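Local coordinates for broad specificity aminotransferase (Leishmania mexicana, PDB 4WB0), which probably catalyses the pyridoxal-phosphate-dependent transfer of amino groups between amino acids and 2-oxo acids, with relaxed substrate selectivity, at residues D88-M93 and L309-N314; T333-V338 and I355-M360. All coordinates share one frame; numbering follows the deposited sequence. Where two conformers were deposited one is given.

Contact 1: residues D88-M93 and L309-N314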
# COMPACT_ATOMS: atom_id res chain seq x y z
N ASP A 88 6.25 -7.58 15.72
CA ASP A 88 7.02 -8.39 16.65
C ASP A 88 6.68 -9.87 16.59
O ASP A 88 7.57 -10.72 16.62
CB ASP A 88 6.84 -7.89 18.11
CG ASP A 88 7.49 -6.49 18.34
OD1 ASP A 88 8.26 -5.99 17.47
OD2 ASP A 88 7.22 -5.89 19.40
N GLU A 89 5.39 -10.21 16.63
CA GLU A 89 5.02 -11.61 16.53
C GLU A 89 5.42 -12.22 15.18
O GLU A 89 5.77 -13.39 15.09
CB GLU A 89 3.52 -11.74 16.73
CG GLU A 89 3.08 -11.43 18.18
CD GLU A 89 3.42 -12.52 19.21
OE1 GLU A 89 3.09 -12.27 20.42
OE2 GLU A 89 3.99 -13.60 18.89
N ALA A 90 5.29 -11.47 14.11
CA ALA A 90 5.57 -11.97 12.79
C ALA A 90 7.06 -12.28 12.60
O ALA A 90 7.41 -13.34 12.02
CB ALA A 90 5.08 -10.98 11.75
N VAL A 91 7.91 -11.44 13.14
CA VAL A 91 9.35 -11.66 13.03
C VAL A 91 9.74 -12.86 13.92
O VAL A 91 10.60 -13.68 13.60
CB VAL A 91 10.09 -10.39 13.44
CG1 VAL A 91 11.54 -10.70 13.64
CG2 VAL A 91 9.88 -9.30 12.41
N LYS A 92 9.07 -12.96 15.05
CA LYS A 92 9.30 -14.09 15.93
C LYS A 92 8.89 -15.40 15.28
O LYS A 92 9.51 -16.43 15.54
CB LYS A 92 8.57 -13.89 17.27
CG LYS A 92 9.46 -13.19 18.29
CD LYS A 92 8.69 -12.26 19.26
CE LYS A 92 7.71 -13.03 20.12
NZ LYS A 92 7.10 -12.15 21.17
N MET A 93 7.84 -15.40 14.48
CA MET A 93 7.40 -16.63 13.79
C MET A 93 8.46 -17.16 12.83
O MET A 93 8.68 -18.37 12.73
CB MET A 93 6.10 -16.38 13.00
CG MET A 93 5.52 -17.62 12.25
SD MET A 93 4.09 -17.16 11.22
CE MET A 93 4.92 -16.39 9.86
N LEU A 309 -3.65 -11.30 16.66
CA LEU A 309 -4.41 -12.10 17.62
C LEU A 309 -4.14 -13.60 17.46
O LEU A 309 -4.07 -14.34 18.42
CB LEU A 309 -5.90 -11.81 17.48
CG LEU A 309 -6.30 -10.37 17.76
CD1 LEU A 309 -7.80 -10.38 17.62
CD2 LEU A 309 -5.89 -9.94 19.17
N ILE A 310 -4.01 -14.03 16.21
CA ILE A 310 -3.81 -15.42 15.92
C ILE A 310 -2.39 -15.85 16.30
O ILE A 310 -2.21 -16.91 16.88
CB ILE A 310 -4.07 -15.69 14.44
CG1 ILE A 310 -5.58 -15.50 14.16
CG2 ILE A 310 -3.65 -17.09 14.08
CD1 ILE A 310 -5.91 -15.34 12.68
N LEU A 311 -1.38 -15.01 16.05
CA LEU A 311 -0.01 -15.34 16.43
C LEU A 311 0.19 -15.32 17.92
O LEU A 311 0.92 -16.14 18.49
CB LEU A 311 0.97 -14.36 15.78
CG LEU A 311 1.04 -14.47 14.25
CD1 LEU A 311 1.66 -13.18 13.65
CD2 LEU A 311 1.84 -15.66 13.91
N SER A 312 -0.45 -14.38 18.57
CA SER A 312 -0.13 -14.08 19.96
C SER A 312 -0.89 -14.97 20.95
O SER A 312 -0.33 -15.39 21.96
CB SER A 312 -0.40 -12.59 20.26
OG SER A 312 -0.38 -12.33 21.67
N ASN A 313 -2.15 -15.29 20.68
CA ASN A 313 -2.91 -16.06 21.64
C ASN A 313 -2.56 -17.53 21.59
O ASN A 313 -2.49 -18.10 20.54
CB ASN A 313 -4.40 -15.89 21.43
CG ASN A 313 -5.18 -16.67 22.40
OD1 ASN A 313 -5.58 -17.80 22.13
ND2 ASN A 313 -5.37 -16.11 23.60
N ASN A 314 -2.30 -18.16 22.72
CA ASN A 314 -1.76 -19.50 22.62
C ASN A 314 -2.73 -20.52 22.04
O ASN A 314 -2.30 -21.42 21.32
CB ASN A 314 -1.24 -19.97 23.98
CG ASN A 314 0.27 -20.06 24.00
OD1 ASN A 314 0.83 -21.15 24.14
ND2 ASN A 314 0.95 -18.92 23.79
O HOH W 1 1.80 -9.96 21.34

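Contact 2: residues T333-V338 and I355-M360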
# COMPACT_ATOMS: atom_id res chain seq x y z
N THR A 333 -2.26 -35.02 -0.54
CA THR A 333 -3.27 -35.97 -1.05
C THR A 333 -3.58 -35.69 -2.52
O THR A 333 -3.71 -36.61 -3.31
CB THR A 333 -4.57 -35.91 -0.24
OG1 THR A 333 -4.28 -36.13 1.13
CG2 THR A 333 -5.50 -36.99 -0.66
N MET A 334 -3.68 -34.42 -2.90
CA MET A 334 -3.95 -34.08 -4.29
C MET A 334 -2.76 -34.50 -5.16
O MET A 334 -2.97 -35.07 -6.22
CB MET A 334 -4.23 -32.59 -4.43
CG MET A 334 -5.62 -32.19 -3.86
SD MET A 334 -7.04 -32.97 -4.69
CE MET A 334 -7.39 -34.34 -3.54
N ARG A 335 -1.54 -34.23 -4.73
CA ARG A 335 -0.36 -34.70 -5.46
C ARG A 335 -0.40 -36.20 -5.68
O ARG A 335 -0.09 -36.67 -6.75
CB ARG A 335 0.94 -34.37 -4.73
CG ARG A 335 1.23 -32.91 -4.61
CD ARG A 335 2.57 -32.72 -3.93
NE ARG A 335 2.83 -31.32 -3.70
CZ ARG A 335 3.26 -30.47 -4.63
NH1 ARG A 335 3.48 -30.86 -5.86
NH2 ARG A 335 3.46 -29.21 -4.30
N ARG A 336 -0.76 -36.93 -4.64
CA ARG A 336 -0.75 -38.39 -4.72
C ARG A 336 -1.86 -38.85 -5.67
O ARG A 336 -1.68 -39.81 -6.41
CB ARG A 336 -0.92 -39.00 -3.33
CG ARG A 336 -1.17 -40.51 -3.29
CD ARG A 336 -0.10 -41.29 -4.01
NE ARG A 336 1.23 -41.10 -3.47
CZ ARG A 336 2.27 -41.87 -3.79
NH1 ARG A 336 2.11 -42.88 -4.64
NH2 ARG A 336 3.45 -41.64 -3.27
N THR A 337 -3.01 -38.16 -5.64
CA THR A 337 -4.09 -38.52 -6.54
C THR A 337 -3.68 -38.34 -8.03
O THR A 337 -3.96 -39.19 -8.86
CB THR A 337 -5.32 -37.67 -6.26
OG1 THR A 337 -5.73 -37.87 -4.89
CG2 THR A 337 -6.45 -38.04 -7.22
N VAL A 338 -3.07 -37.19 -8.35
CA VAL A 338 -2.62 -36.91 -9.74
C VAL A 338 -1.56 -37.94 -10.16
O VAL A 338 -1.65 -38.52 -11.24
CB VAL A 338 -2.05 -35.47 -9.87
CG1 VAL A 338 -1.48 -35.26 -11.25
CG2 VAL A 338 -3.13 -34.43 -9.60
N ILE A 355 4.91 -35.69 -6.87
CA ILE A 355 4.86 -36.00 -5.44
C ILE A 355 6.11 -35.60 -4.67
O ILE A 355 6.03 -35.45 -3.46
CB ILE A 355 4.58 -37.48 -5.16
CG1 ILE A 355 5.50 -38.39 -5.96
CG2 ILE A 355 3.10 -37.82 -5.48
CD1 ILE A 355 5.32 -39.85 -5.61
N ASN A 356 7.22 -35.33 -5.34
CA ASN A 356 8.42 -34.91 -4.62
C ASN A 356 8.52 -33.41 -4.42
O ASN A 356 9.19 -32.95 -3.52
CB ASN A 356 9.65 -35.44 -5.35
CG ASN A 356 9.78 -36.94 -5.22
OD1 ASN A 356 9.25 -37.53 -4.27
ND2 ASN A 356 10.44 -37.58 -6.17
N GLN A 357 7.85 -32.65 -5.27
CA GLN A 357 7.80 -31.20 -5.13
C GLN A 357 6.94 -30.84 -3.89
O GLN A 357 6.13 -31.63 -3.47
CB GLN A 357 7.24 -30.56 -6.41
CG GLN A 357 8.30 -30.57 -7.60
CD GLN A 357 7.71 -30.27 -8.95
OE1 GLN A 357 6.53 -30.03 -9.05
NE2 GLN A 357 8.54 -30.33 -10.02
N ILE A 358 7.18 -29.66 -3.29
CA ILE A 358 6.46 -29.24 -2.08
C ILE A 358 5.94 -27.85 -2.33
O ILE A 358 6.20 -27.28 -3.40
CB ILE A 358 7.36 -29.35 -0.83
CG1 ILE A 358 8.73 -28.73 -1.06
CG2 ILE A 358 7.61 -30.82 -0.50
CD1 ILE A 358 8.73 -27.26 -1.15
N GLY A 359 5.16 -27.30 -1.42
CA GLY A 359 4.48 -26.04 -1.70
C GLY A 359 3.14 -26.25 -2.32
O GLY A 359 2.58 -27.34 -2.23
N MET A 360 2.59 -25.19 -2.91
CA MET A 360 1.28 -25.21 -3.46
C MET A 360 1.25 -25.65 -4.90
O MET A 360 0.20 -26.02 -5.42
CB MET A 360 0.65 -23.81 -3.38
CG MET A 360 0.43 -23.33 -1.96
SD MET A 360 -0.39 -21.72 -1.94
CE MET A 360 -1.59 -21.97 -3.14

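Contact 1: residues D88-M93 and L309-N314
L311 sets its forked end between E89, A90 and M93, which line one side of helix 84-95. The backbones come nearest at E89 and L311, 6.3 Å from CA to CA, and the CB atoms of this pair touch at 3.8 Å. Beyond CB the two branches of L311 divide the work. L311 CD1 lies against the helix itself, between E89 CB and the backbone of A90, 4.0 Å from A90 N. L311 CD2 goes to the next turn and meets M93 SD at 3.8 Å. M93 has CG anti to its backbone N (chi1 -179°) and stays extended as far as SD, which carries the sulfur out to L311; the two side chains cross at about a right angle. E89 instead bends at chi2 (-74°), and its carboxylate passes alongside the last turn of helix 301-312, where E89 OE1 lies 3.5 Å from S312 CB. No direct hydrogen bond spans the two segments. Instead a water donates to E89 OE1 at 2.8 Å and makes a weak bond of 3.2 Å with S312 OG, so a polar margin borders the apolar centre. W320 of helix 314-344 touches both L311 and M93, while F257 packs on A90 and M93. L311 O accepts from R317, and N313, where helix 301-312 has ended, caps the following helix through OD1. V91 faces L104 and A106 of strand 104-110, and A90 O accepts from Q255. The contact therefore joins a helix flanking the mixed sheet to the helix that precedes the long 314-344 helix, within the large domain of the fold type I, aspartate aminotransferase-like architecture.

Contact 2: residues T333-V338 and I355-M360
R335 reaches from helix 314-344, the long domain-linking helix of class I aminotransferases, into the turn that leads from helix 352-356 to strand 361-363. Its chain runs extended from CG to NE (chi2 -177°), which delivers the guanidinium to the backbone of this turn. Q357 O sits over the centre of the R335 guanidinium, 3.2 Å above its plane; R335 NE is 3.3 Å from Q357 O, but with the oxygen over the face the pair is not a hydrogen bond. G359 O instead lies at the edge, where it accepts from R335 NH2 at 2.9 Å, the donor standing well above the carbonyl plane. F361 O takes a second bond from NH2 and V354 O one from NH1, so the arginine holds carbonyls of the helix end and of the strand start together. The Q357 amide, turned 89° from the guanidinium, sends OE1 to S362 OG and F363 N. I355 rests CG2 on R335 O at 3.6 Å. R336, with CG anti to its backbone N, bends at chi2 and chi3, which brings its guanidinium round to I355; I355 CG2 lies over one face, and NH1 makes a salt bridge with D340. I355 CG1 stands between the backbone N and the carbonyl carbon (chi1 49°), a setting that places I355 CD1 3.5 Å from R336 NH2.

In the fold
From the N terminus, helix 84-95 comes first, and the chain then runs through the strands of the large mixed sheet before helix 301-312 returns to close contact 1, a loop of 215 residues. Helix 314-344 follows directly and carries the chain away. Contact 2 opens near its far end and closes after 16 intervening residues, on the turn after helix 352-356. The two contacts stand in series, neither nested nor crossing; the centres of contact 1 and contact 2 lie about 29 Å apart. Contact 1 lies in the large domain beside the mixed sheet; contact 2 joins the long helix to the turn that leads into strand 361-363, paired with 386-388.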